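Local coordinates for alpha-l-arabinofuranosidase domain protein (Thermotoga maritima, PDB 4ATW), which probably releases terminal alpha-L-arabinofuranosyl residues from arabinose-containing polysaccharides and oligosaccharides by hydrolysis, as a thermostable arabinofuranosidase, at residues 27-31 and 291-295. Residues are numbered along the deposited sequence; the frame is centred on the assembly and turned at random.
Sequences HLGRC and NKLEE
The Arg30 guanidinium and the Glu294 carboxylate meet with their planes 72° apart. Glu294 OE1 lies at the guanidinium edge, in its plane, 3.5 Å from Arg30 NH2, whereas Glu294 OE2 approaches obliquely and takes a weak, bent hydrogen bond from Arg30 NE at 3.0 Å, part of a salt bridge. A bend in the arginine chain (chi3 -61°) helps bring NE over to the acid, while NH2 donates to the carbonyl oxygen of Thr336. Replacing Arg30 by an alanine is likely to leave the Glu294 carboxylate without this countercharge and the Thr336 carbonyl without that donor. The two segments belong to loops that follow the first and seventh strands of the eight-stranded parallel barrel, a (beta/alpha)8 fold. Leu28 opens a type II' beta turn, closed by Cys31 N to Leu28 O at 3.1 Å. Gly29 packs its backbone closely on Lys292, 4.3 Å from CA to CA, and its positive phi in the turn by itself favours glycine. With CG of Leu28 anti to the backbone N (chi1 -173°), its CD2 rests 3.7 Å from the Lys292 carbonyl oxygen and its CD1 3.8 Å from Leu293 CD2, the two leucines crossing at about a right angle. Trp96 and Ala330 also touch Leu28.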
loop_
_atom_site.group_PDB
_atom_site.type_symbol
_atom_site.label_atom_id
_atom_site.label_comp_id
_atom_site.label_asym_id
_atom_site.label_seq_id
_atom_site.Cartn_x
_atom_site.Cartn_y
_atom_site.Cartn_z
ATOM N N HIS A 27 2.698 12.348 8.145
ATOM C CA HIS A 27 2.930 13.782 8.301
ATOM C C HIS A 27 4.384 14.102 7.970
ATOM O O HIS A 27 5.165 14.580 8.804
ATOM C CB HIS A 27 2.613 14.252 9.709
ATOM C CG HIS A 27 1.143 14.412 9.979
ATOM N ND1 HIS A 27 0.612 15.513 10.633
ATOM C CD2 HIS A 27 0.095 13.580 9.730
ATOM C CE1 HIS A 27 -0.695 15.343 10.774
ATOM N NE2 HIS A 27 -1.035 14.179 10.242
ATOM N N LEU A 28 4.719 13.844 6.715
ATOM C CA LEU A 28 6.036 14.055 6.211
ATOM C C LEU A 28 6.054 15.076 5.065
ATOM O O LEU A 28 5.386 14.876 4.050
ATOM C CB LEU A 28 6.571 12.696 5.740
ATOM C CG LEU A 28 8.018 12.539 5.280
ATOM C CD1 LEU A 28 8.261 11.094 5.115
ATOM C CD2 LEU A 28 8.290 13.274 3.982
ATOM N N GLY A 29 6.818 16.158 5.214
ATOM C CA GLY A 29 6.903 17.139 4.140
ATOM C C GLY A 29 5.558 17.691 3.746
ATOM O O GLY A 29 4.869 18.251 4.589
ATOM N N ARG A 30 5.183 17.532 2.482
ATOM C CA ARG A 30 3.898 18.031 2.017
ATOM C C ARG A 30 2.827 16.963 1.790
ATOM O O ARG A 30 1.899 17.206 1.032
ATOM C CB ARG A 30 4.046 18.814 0.706
ATOM C CG ARG A 30 5.014 19.987 0.745
ATOM C CD ARG A 30 4.844 20.924 -0.466
ATOM N NE ARG A 30 5.101 20.249 -1.742
ATOM C CZ ARG A 30 4.171 19.966 -2.666
ATOM N NH1 ARG A 30 2.893 20.300 -2.483
ATOM N NH2 ARG A 30 4.513 19.321 -3.776
ATOM N N CYS A 31 2.925 15.794 2.417
ATOM C CA CYS A 31 1.910 14.765 2.217
ATOM C C CYS A 31 0.541 15.213 2.759
ATOM O O CYS A 31 -0.488 15.049 2.093
ATOM C CB CYS A 31 2.326 13.484 2.911
ATOM S SG CYS A 31 1.099 12.229 2.696
ATOM N N ASN A 291 13.953 15.250 3.495
ATOM C CA ASN A 291 12.800 15.126 4.377
ATOM C C ASN A 291 11.499 15.724 3.814
ATOM O O ASN A 291 10.608 16.195 4.570
ATOM C CB ASN A 291 13.138 15.758 5.722
ATOM C CG ASN A 291 13.433 17.221 5.611
ATOM O OD1 ASN A 291 13.550 17.902 6.623
ATOM N ND2 ASN A 291 13.557 17.727 4.383
ATOM N N LYS A 292 11.422 15.685 2.474
ATOM C CA LYS A 292 10.268 16.104 1.663
ATOM C C LYS A 292 9.974 14.841 0.840
ATOM O O LYS A 292 8.824 14.529 0.492
ATOM C CB LYS A 292 10.620 17.270 0.730
ATOM C CG LYS A 292 10.148 18.643 1.214
ATOM C CD LYS A 292 10.875 19.076 2.496
ATOM C CE LYS A 292 10.347 20.410 3.033
ATOM N NZ LYS A 292 8.860 20.410 3.311
ATOM N N LEU A 293 11.048 14.118 0.544
ATOM C CA LEU A 293 10.967 12.873 -0.190
ATOM C C LEU A 293 10.072 12.951 -1.403
ATOM O O LEU A 293 9.214 12.083 -1.590
ATOM C CB LEU A 293 10.449 11.782 0.739
ATOM C CG LEU A 293 11.494 10.831 1.302
ATOM C CD1 LEU A 293 12.837 11.533 1.458
ATOM C CD2 LEU A 293 10.992 10.305 2.626
ATOM N N GLU A 294 10.250 13.968 -2.243
ATOM C CA GLU A 294 9.382 14.063 -3.407
ATOM C C GLU A 294 10.018 13.429 -4.656
ATOM O O GLU A 294 10.503 14.092 -5.577
ATOM C CB GLU A 294 8.960 15.514 -3.581
ATOM C CG GLU A 294 8.193 15.984 -2.356
ATOM C CD GLU A 294 7.628 17.386 -2.482
ATOM O OE1 GLU A 294 7.796 18.010 -3.537
ATOM O OE2 GLU A 294 7.003 17.875 -1.527
ATOM N N GLU A 295 9.999 12.098 -4.628
ATOM C CA GLU A 295 10.540 11.221 -5.645
ATOM C C GLU A 295 9.813 11.387 -6.989
ATOM O O GLU A 295 8.588 11.278 -7.051
ATOM C CB GLU A 295 10.400 9.789 -5.154
ATOM C CG GLU A 295 11.191 8.754 -5.936
ATOM C CD GLU A 295 12.629 8.579 -5.434
ATOM O OE1 GLU A 295 12.926 9.132 -4.361
ATOM O OE2 GLU A 295 13.447 7.887 -6.097
#